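Putative sortase (Streptococcus pneumoniae, PDB 2W1J) probably catalyses, as a class C sortase, the transpeptidation that joins pilin subunits covalently into the pilus fibres of the bacterial surface. Local coordinates at residues L78-G83 / A110-H115; T128-G133 / L187-H192; D161-V166 / Y171-T176. All blocks are in the same frame, centred on the assembly; numbering follows the deposited sequence. Where two conformers were deposited one is given.

Interaction 1 (L78-G83 / A110-H115)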
loop_
_atom_site.group_PDB
_atom_site.type_symbol
_atom_site.label_atom_id
_atom_site.label_comp_id
_atom_site.label_asym_id
_atom_site.label_seq_id
_atom_site.Cartn_x
_atom_site.Cartn_y
_atom_site.Cartn_z
ATOM N N LEU A 78 6.458 6.922 -2.736
ATOM C CA LEU A 78 7.070 5.622 -3.017
ATOM C C LEU A 78 6.258 4.842 -4.031
ATOM O O LEU A 78 5.036 4.765 -3.918
ATOM C CB LEU A 78 7.159 4.778 -1.750
ATOM C CG LEU A 78 8.195 5.155 -0.703
ATOM C CD1 LEU A 78 8.053 4.192 0.465
ATOM C CD2 LEU A 78 9.600 5.092 -1.292
ATOM N N PRO A 79 6.934 4.225 -5.004
ATOM C CA PRO A 79 6.222 3.311 -5.884
ATOM C C PRO A 79 5.765 2.088 -5.100
ATOM O O PRO A 79 6.433 1.679 -4.133
ATOM C CB PRO A 79 7.279 2.913 -6.909
ATOM C CG PRO A 79 8.583 3.056 -6.176
ATOM C CD PRO A 79 8.395 4.195 -5.211
ATOM N N VAL A 80 4.624 1.528 -5.495
ATOM C CA VAL A 80 4.061 0.357 -4.834
ATOM C C VAL A 80 4.099 -0.819 -5.798
ATOM O O VAL A 80 3.636 -0.715 -6.943
ATOM C CB VAL A 80 2.591 0.613 -4.400
ATOM C CG1 VAL A 80 1.996 -0.637 -3.788
ATOM C CG2 VAL A 80 2.506 1.783 -3.431
ATOM N N TYR A 81 4.657 -1.934 -5.338
ATOM C CA TYR A 81 4.741 -3.159 -6.133
ATOM C C TYR A 81 3.876 -4.228 -5.502
ATOM O O TYR A 81 3.563 -4.148 -4.314
ATOM C CB TYR A 81 6.185 -3.666 -6.196
ATOM C CG TYR A 81 7.121 -2.685 -6.847
ATOM C CD1 TYR A 81 7.784 -1.723 -6.103
ATOM C CD2 TYR A 81 7.322 -2.705 -8.221
ATOM C CE1 TYR A 81 8.630 -0.813 -6.710
ATOM C CE2 TYR A 81 8.161 -1.798 -8.833
ATOM C CZ TYR A 81 8.806 -0.851 -8.074
ATOM O OH TYR A 81 9.647 0.046 -8.696
ATOM N N ALA A 82 3.500 -5.231 -6.290
ATOM C CA ALA A 82 2.738 -6.359 -5.769
ATOM C C ALA A 82 3.573 -7.221 -4.823
ATOM O O ALA A 82 4.744 -7.499 -5.082
ATOM C CB ALA A 82 2.192 -7.201 -6.911
ATOM N N GLY A 83 2.952 -7.653 -3.733
ATOM C CA GLY A 83 3.621 -8.514 -2.762
ATOM C C GLY A 83 4.642 -7.781 -1.918
ATOM O O GLY A 83 4.828 -6.566 -2.050
ATOM N N ALA A 110 -6.812 -1.891 2.049
ATOM C CA ALA A 110 -5.528 -2.182 1.430
ATOM C C ALA A 110 -4.416 -1.879 2.420
ATOM O O ALA A 110 -4.480 -0.881 3.135
ATOM C CB ALA A 110 -5.346 -1.332 0.174
ATOM N N VAL A 111 -3.389 -2.726 2.428
ATOM C CA VAL A 111 -2.242 -2.519 3.311
ATOM C C VAL A 111 -0.984 -2.381 2.468
ATOM O O VAL A 111 -0.728 -3.189 1.570
ATOM C CB VAL A 111 -2.110 -3.649 4.344
ATOM C CG1 VAL A 111 -0.882 -3.430 5.226
ATOM C CG2 VAL A 111 -3.379 -3.749 5.192
ATOM N N ILE A 112 -0.236 -1.313 2.726
ATOM C CA ILE A 112 0.959 -0.954 1.969
ATOM C C ILE A 112 2.130 -0.925 2.954
ATOM O O ILE A 112 2.041 -0.278 3.996
ATOM C CB ILE A 112 0.797 0.416 1.266
ATOM C CG1 ILE A 112 -0.386 0.389 0.287
ATOM C CG2 ILE A 112 2.102 0.812 0.553
ATOM C CD1 ILE A 112 -0.659 1.719 -0.374
ATOM N N THR A 113 3.196 -1.648 2.617
ATOM C CA THR A 113 4.292 -1.980 3.528
ATOM C C THR A 113 5.607 -1.367 3.056
ATOM O O THR A 113 5.893 -1.391 1.860
ATOM C CB THR A 113 4.501 -3.502 3.480
ATOM O OG1 THR A 113 3.240 -4.172 3.612
ATOM C CG2 THR A 113 5.466 -3.967 4.555
ATOM N N ALA A 114 6.426 -0.872 3.979
ATOM C CA ALA A 114 7.782 -0.467 3.608
ATOM C C ALA A 114 8.683 -0.449 4.834
ATOM O O ALA A 114 8.198 -0.460 5.975
ATOM C CB ALA A 114 7.786 0.900 2.905
ATOM N N HIS A 115 9.990 -0.427 4.599
ATOM C CA HIS A 115 10.969 -0.519 5.680
ATOM C C HIS A 115 11.043 0.741 6.530
ATOM O O HIS A 115 10.710 1.844 6.086
ATOM C CB HIS A 115 12.365 -0.760 5.108
ATOM C CG HIS A 115 12.593 -2.147 4.598
ATOM N ND1 HIS A 115 12.260 -3.274 5.318
ATOM C CD2 HIS A 115 13.174 -2.588 3.458
ATOM C CE1 HIS A 115 12.609 -4.350 4.635
ATOM N NE2 HIS A 115 13.174 -3.962 3.505
#
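Leu78 and Val80 each put one methyl against segment 110-115, and the whole contact rests on these two apolar touches. Leu78 CD1 sits 4.1 Å from Ala114 CB, while two residues further along Val80 CG2 sits 4.1 Å from Ile112 CG2. The two segments cross and meet through their side chains, with no hydrogen bond between them: CA of Val80 and CA of Ile112 are 7.6 Å apart, a side-chain spacing.

The rotamers decide which branch does the touching. In Leu78 the CG lies opposite the carbonyl carbon (chi1 -73°), and the extended chi2 splits the two methyls so that CD1 faces Ala114 while CD2 stays 6.2 Å from Ala114 CB. Val80 has CG1 opposite its backbone N (chi1 177°) and offers CG2 across the contact. Ile112 answers with its short branch: CG2 does the touching, and the long CG1-CD1 arm runs off beside it, CD1 coming only to 4.4 Å from Val80 CG2. The Val80 and Ile112 side chains cross at about a right angle, so the meeting is methyl to methyl rather than alongside.

Phe124 covers both Leu78 and Ala114, Met66 packs on Val80, and Leu174 continues the apolar layer beyond Ile112. Strands 76-82 and 108-113 are not neighbours in the sheet, since strand 93-95 lies between them, and each contributes aliphatic side chains to the mostly buried layer between them; such filling of the interior of a strongly curved sheet is characteristic of the sortase beta-barrel fold.

Interaction 2 (T128-G133 / L187-H192)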
loop_
_atom_site.group_PDB
_atom_site.type_symbol
_atom_site.label_atom_id
_atom_site.label_comp_id
_atom_site.label_asym_id
_atom_site.label_seq_id
_atom_site.Cartn_x
_atom_site.Cartn_y
_atom_site.Cartn_z
ATOM N N THR A 128 6.585 7.372 11.954
ATOM C CA THR A 128 6.375 7.699 13.365
ATOM C C THR A 128 6.049 9.173 13.582
ATOM O O THR A 128 5.611 9.553 14.673
ATOM C CB THR A 128 7.610 7.364 14.228
ATOM O OG1 THR A 128 8.767 7.997 13.664
ATOM C CG2 THR A 128 7.819 5.851 14.290
ATOM N N LYS A 129 6.311 10.006 12.581
ATOM C CA LYS A 129 6.004 11.430 12.673
ATOM C C LYS A 129 4.547 11.736 12.346
ATOM O O LYS A 129 4.063 12.830 12.636
ATOM C CB LYS A 129 6.894 12.256 11.738
ATOM C CG LYS A 129 8.370 12.239 12.114
ATOM C CD LYS A 129 9.238 13.071 11.170
ATOM C CE LYS A 129 8.923 14.553 11.245
ATOM N NZ LYS A 129 9.837 15.333 10.355
ATOM N N LEU A 130 3.852 10.799 11.704
ATOM C CA LEU A 130 2.488 11.050 11.268
ATOM C C LEU A 130 1.532 11.142 12.440
ATOM O O LEU A 130 1.631 10.389 13.417
ATOM C CB LEU A 130 2.022 9.963 10.302
ATOM C CG LEU A 130 2.774 9.939 8.980
ATOM C CD1 LEU A 130 2.210 8.822 8.115
ATOM C CD2 LEU A 130 2.713 11.298 8.276
ATOM N N LYS A 131 0.585 12.064 12.308
ATOM C CA LYS A 131 -0.405 12.331 13.343
ATOM C C LYS A 131 -1.793 12.064 12.796
ATOM O O LYS A 131 -2.028 12.190 11.590
ATOM C CB LYS A 131 -0.334 13.790 13.779
ATOM C CG LYS A 131 0.998 14.163 14.414
ATOM C CD LYS A 131 0.984 15.587 14.939
ATOM C CE LYS A 131 0.185 15.684 16.235
ATOM N NZ LYS A 131 0.294 17.031 16.891
ATOM N N VAL A 132 -2.727 11.721 13.673
ATOM C CA VAL A 132 -4.116 11.673 13.257
ATOM C C VAL A 132 -4.464 13.004 12.576
ATOM O O VAL A 132 -4.000 14.075 12.985
ATOM C CB VAL A 132 -5.057 11.372 14.439
ATOM C CG1 VAL A 132 -4.823 9.960 14.947
ATOM C CG2 VAL A 132 -4.901 12.408 15.559
ATOM N N GLY A 133 -5.262 12.924 11.518
ATOM C CA GLY A 133 -5.602 14.107 10.732
ATOM C C GLY A 133 -4.685 14.354 9.544
ATOM O O GLY A 133 -5.064 15.044 8.599
ATOM N N LEU A 187 4.278 -0.966 13.330
ATOM C CA LEU A 187 3.521 0.276 13.418
ATOM C C LEU A 187 2.509 0.294 12.282
ATOM O O LEU A 187 2.872 0.063 11.117
ATOM C CB LEU A 187 4.475 1.464 13.266
ATOM C CG LEU A 187 3.852 2.860 13.322
ATOM C CD1 LEU A 187 3.339 3.135 14.711
ATOM C CD2 LEU A 187 4.861 3.932 12.914
ATOM N N LEU A 188 1.259 0.581 12.627
ATOM C CA LEU A 188 0.154 0.644 11.678
ATOM C C LEU A 188 -0.404 2.052 11.680
ATOM O O LEU A 188 -0.912 2.505 12.713
ATOM C CB LEU A 188 -0.981 -0.281 12.110
ATOM C CG LEU A 188 -0.734 -1.778 12.178
ATOM C CD1 LEU A 188 -2.022 -2.537 12.393
ATOM C CD2 LEU A 188 -0.001 -2.280 10.981
ATOM N N VAL A 189 -0.337 2.726 10.542
ATOM C CA VAL A 189 -0.927 4.046 10.407
ATOM C C VAL A 189 -2.118 3.883 9.473
ATOM O O VAL A 189 -1.937 3.647 8.278
ATOM C CB VAL A 189 0.093 5.050 9.850
ATOM C CG1 VAL A 189 -0.585 6.381 9.554
ATOM C CG2 VAL A 189 1.249 5.235 10.845
ATOM N N ARG A 190 -3.323 3.962 10.028
ATOM C CA ARG A 190 -4.544 3.727 9.262
ATOM C C ARG A 190 -5.183 5.044 8.874
ATOM O O ARG A 190 -5.370 5.915 9.728
ATOM C CB ARG A 190 -5.555 2.918 10.082
ATOM C CG ARG A 190 -6.779 2.507 9.284
ATOM C CD ARG A 190 -7.773 1.774 10.161
ATOM N NE ARG A 190 -8.450 2.673 11.084
ATOM C CZ ARG A 190 -9.329 2.279 11.995
ATOM N NH1 ARG A 190 -9.559 0.983 12.180
ATOM N NH2 ARG A 190 -9.935 3.177 12.764
ATOM N N GLY A 191 -5.566 5.166 7.603
ATOM C CA GLY A 191 -6.379 6.296 7.146
ATOM C C GLY A 191 -7.707 5.836 6.575
ATOM O O GLY A 191 -7.786 4.743 6.019
ATOM N N HIS A 192 -8.740 6.667 6.731
ATOM C CA HIS A 192 -10.010 6.440 6.039
ATOM C C HIS A 192 -10.102 7.327 4.814
ATOM O O HIS A 192 -9.555 8.428 4.777
ATOM C CB HIS A 192 -11.236 6.634 6.950
ATOM C CG HIS A 192 -11.347 7.996 7.554
ATOM N ND1 HIS A 192 -11.766 9.115 6.864
ATOM C CD2 HIS A 192 -11.114 8.405 8.821
ATOM C CE1 HIS A 192 -11.769 10.160 7.679
ATOM N NE2 HIS A 192 -11.373 9.753 8.872
#
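Thr128 and Leu130 run beside Leu187 and Val189 in the same chain sense, the CA atoms of Thr128 and Leu187 standing 8.0 Å apart and those of Leu130 and Val189 7.8 Å. One partner is strand 187-192; the other opens on the last residues of a 3-10 segment, 128-129, and continues as irregular loop. The backbones exchange no hydrogen bond, and the gap is bridged by side chains, one of which also reaches the backbone of the turn.

Leu187 reaches across with CG opposite its own backbone N (chi1 180°), which delivers CD2 to the turn. There CD2 meets Thr128 CG2 at 3.8 Å and lies 4.0 Å from Thr128 N, so it packs against the backbone of the turn as well as the methyl. Thr128 starts off with its CB directed away from the strand; its chi1 of 54° sets OG1 between the backbone N and the carbonyl carbon and leaves CG2 beside that N, next to the leucine. The two side chains meet at about a right angle.

In the sortase fold this is a loop laid over one face of the barrel sheet, on the way from strand 108-113 to strand 135-139. Arg190, whose side chain leaves strand 185-194 on the other face, forms a salt bridge with Asp150 and a cation-pi contact with Tyr171.

Leu130 points toward the strand and makes the second contact. Its CD1 lies 4.0 Å from Val189 CG1, again with the side chains crossing steeply, and CG2 of the valine is further off, 4.6 Å from Leu130 CD1. Leu130 is buried, with Val73 also against it, while Val189 has Leu127 and Val149 as further neighbours. Outward, the backbone at Leu130 O and Val132 N binds a glycerol, probably from the crystallisation liquor.

Interaction 3 (D161-V166 / Y171-T176)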
loop_
_atom_site.group_PDB
_atom_site.type_symbol
_atom_site.label_atom_id
_atom_site.label_comp_id
_atom_site.label_asym_id
_atom_site.label_seq_id
_atom_site.Cartn_x
_atom_site.Cartn_y
_atom_site.Cartn_z
ATOM N N ASP A 161 -5.285 -8.839 12.910
ATOM C CA ASP A 161 -6.685 -8.449 13.109
ATOM C C ASP A 161 -6.966 -7.042 12.567
ATOM O O ASP A 161 -8.026 -6.780 11.992
ATOM C CB ASP A 161 -7.045 -8.480 14.598
ATOM C CG ASP A 161 -7.104 -9.889 15.174
ATOM O OD1 ASP A 161 -7.024 -10.864 14.399
ATOM O OD2 ASP A 161 -7.230 -10.010 16.413
ATOM N N ASP A 162 -6.018 -6.129 12.755
ATOM C CA ASP A 162 -6.222 -4.735 12.398
ATOM C C ASP A 162 -5.932 -4.467 10.928
ATOM O O ASP A 162 -5.972 -3.304 10.506
ATOM C CB ASP A 162 -5.326 -3.844 13.253
ATOM C CG ASP A 162 -5.544 -4.071 14.726
ATOM O OD1 ASP A 162 -6.640 -3.732 15.215
ATOM O OD2 ASP A 162 -4.631 -4.594 15.393
ATOM N N LEU A 163 -5.603 -5.515 10.174
ATOM C CA LEU A 163 -5.257 -5.401 8.759
ATOM C C LEU A 163 -6.361 -5.909 7.849
ATOM O O LEU A 163 -6.214 -5.876 6.631
ATOM C CB LEU A 163 -3.976 -6.186 8.470
ATOM C CG LEU A 163 -2.755 -5.731 9.277
ATOM C CD1 LEU A 163 -1.542 -6.577 8.906
ATOM C CD2 LEU A 163 -2.468 -4.255 9.055
ATOM N N LEU A 164 -7.444 -6.399 8.439
ATOM C CA LEU A 164 -8.517 -7.023 7.674
ATOM C C LEU A 164 -9.604 -6.016 7.317
ATOM O O LEU A 164 -9.695 -4.939 7.907
ATOM C CB LEU A 164 -9.115 -8.180 8.475
ATOM C CG LEU A 164 -8.125 -9.294 8.818
ATOM C CD1 LEU A 164 -8.831 -10.370 9.633
ATOM C CD2 LEU A 164 -7.493 -9.887 7.560
ATOM N N ILE A 165 -10.449 -6.373 6.360
ATOM C CA ILE A 165 -11.549 -5.500 5.966
ATOM C C ILE A 165 -12.472 -5.244 7.146
ATOM O O ILE A 165 -12.818 -6.171 7.884
ATOM C CB ILE A 165 -12.345 -6.112 4.783
ATOM C CG1 ILE A 165 -11.493 -6.062 3.513
ATOM C CG2 ILE A 165 -13.668 -5.402 4.582
ATOM C CD1 ILE A 165 -12.046 -6.915 2.387
ATOM N N VAL A 166 -12.863 -3.983 7.316
ATOM C CA VAL A 166 -13.922 -3.627 8.247
ATOM C C VAL A 166 -15.138 -3.246 7.409
ATOM O O VAL A 166 -15.104 -2.267 6.675
ATOM C CB VAL A 166 -13.509 -2.430 9.136
ATOM C CG1 VAL A 166 -14.601 -2.126 10.155
ATOM C CG2 VAL A 166 -12.170 -2.709 9.825
ATOM N N TYR A 171 -10.507 1.818 4.014
ATOM C CA TYR A 171 -9.276 2.058 4.777
ATOM C C TYR A 171 -8.033 1.714 3.966
ATOM O O TYR A 171 -8.033 0.779 3.160
ATOM C CB TYR A 171 -9.257 1.166 6.021
ATOM C CG TYR A 171 -10.149 1.558 7.174
ATOM C CD1 TYR A 171 -10.160 2.855 7.680
ATOM C CD2 TYR A 171 -10.913 0.589 7.838
ATOM C CE1 TYR A 171 -10.948 3.186 8.793
ATOM C CE2 TYR A 171 -11.692 0.908 8.943
ATOM C CZ TYR A 171 -11.700 2.207 9.417
ATOM O OH TYR A 171 -12.475 2.518 10.518
ATOM N N VAL A 172 -6.957 2.455 4.211
ATOM C CA VAL A 172 -5.620 2.024 3.815
ATOM C C VAL A 172 -4.756 2.112 5.068
ATOM O O VAL A 172 -4.784 3.126 5.776
ATOM C CB VAL A 172 -5.027 2.900 2.690
ATOM C CG1 VAL A 172 -3.542 2.605 2.492
ATOM C CG2 VAL A 172 -5.792 2.674 1.391
ATOM N N THR A 173 -4.011 1.046 5.345
ATOM C CA THR A 173 -3.036 1.056 6.432
ATOM C C THR A 173 -1.629 1.005 5.857
ATOM O O THR A 173 -1.329 0.206 4.960
ATOM C CB THR A 173 -3.272 -0.113 7.408
ATOM O OG1 THR A 173 -4.538 0.078 8.055
ATOM C CG2 THR A 173 -2.163 -0.220 8.467
ATOM N N LEU A 174 -0.782 1.888 6.378
ATOM C CA LEU A 174 0.644 1.916 6.092
ATOM C C LEU A 174 1.349 1.180 7.227
ATOM O O LEU A 174 1.154 1.496 8.406
ATOM C CB LEU A 174 1.119 3.362 5.961
ATOM C CG LEU A 174 0.244 4.243 5.060
ATOM C CD1 LEU A 174 0.808 5.654 5.035
ATOM C CD2 LEU A 174 0.176 3.681 3.658
ATOM N N LEU A 175 2.133 0.171 6.847
ATOM C CA LEU A 175 2.703 -0.798 7.776
ATOM C C LEU A 175 4.229 -0.755 7.736
ATOM O O LEU A 175 4.816 -0.846 6.661
ATOM C CB LEU A 175 2.224 -2.194 7.364
ATOM C CG LEU A 175 2.840 -3.425 8.024
ATOM C CD1 LEU A 175 2.526 -3.417 9.510
ATOM C CD2 LEU A 175 2.341 -4.712 7.379
ATOM N N THR A 176 4.860 -0.645 8.907
ATOM C CA THR A 176 6.319 -0.737 8.978
ATOM C C THR A 176 6.735 -1.380 10.294
ATOM O O THR A 176 5.887 -1.732 11.112
ATOM C CB THR A 176 6.970 0.638 8.752
ATOM O OG1 THR A 176 8.367 0.475 8.499
ATOM C CG2 THR A 176 6.765 1.568 9.943
HETATM O O HOH W 1 -4.918 -0.585 10.718
#
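Val166 and Tyr171 make the tight end of this contact, the tyrosine buried and the valine partly exposed. The valine comes at the edge of the phenol ring, with CB in the ring plane and CG2 near it. Both CB and CG2 of Val166 stand 3.8 Å from Tyr171 CE2, and CG2 is 4.1 Å from Tyr171 CD2. The valine has CG1 opposite its backbone N (chi1 -177°), which turns CG2 toward the ring. Elsewhere round that ring, Arg190 makes a cation-pi contact and His169 lies with its ring parallel.

A second apolar touch lies further along the strand. Leu163 is not aimed at the strand from its CB, but chi2 of -180° extends CD1 away and leaves CD2 to meet Thr173 CG2 at 4.1 Å, the two side chains crossing at about a right angle. Leu188 and Val111 pack on the same leucine.

Thr173 opens the sequence Thr-Leu-Leu-Thr that runs through Thr176, matching the start of the TLxTC signature of sortases, and the loop 161-166, which leads from strand 144-155 back into strand 170-178, folds over this strand of the barrel.

Between the two apolar touches the packing is looser and polar. Asp162 O and Thr173 OG1 stand 4.4 Å apart, too far for direct bonding, and a water fills the gap: it donates to Asp162 O at 2.9 Å and lies 2.8 Å from Thr173 OG1. The threonine can serve both sides because chi1 (-65°) sets OG1 beside its backbone N and the methyl toward Leu163. His109 ties the same two segments together, bonding Thr173 OG1 through NE2 and Leu164 O through ND1. Asp162, partly exposed, forms a salt bridge with Lys153 through OD1.

All three interactions use one curled mixed sheet of the sortase domain. Strands 108-113, 170-178 and 185-194 are successive neighbours in it, carrying interactions 1, 3 and 2 in that order, so interaction 3 sits between the others: its centre is 12 Å from that of interaction 1 and 11 Å from that of interaction 2, whose own centres are 16 Å apart. Backbone bonds stitch them together, Ile112 O to Leu175 N and Val189 O to Leu174 N. Along the chain interaction 1 closes first; interaction 3 then lies inside the loop closed by interaction 2. Loop 161-166 thus covers the strand bearing the sortase signature, while interactions 1 and 2 pack on the strands flanking it.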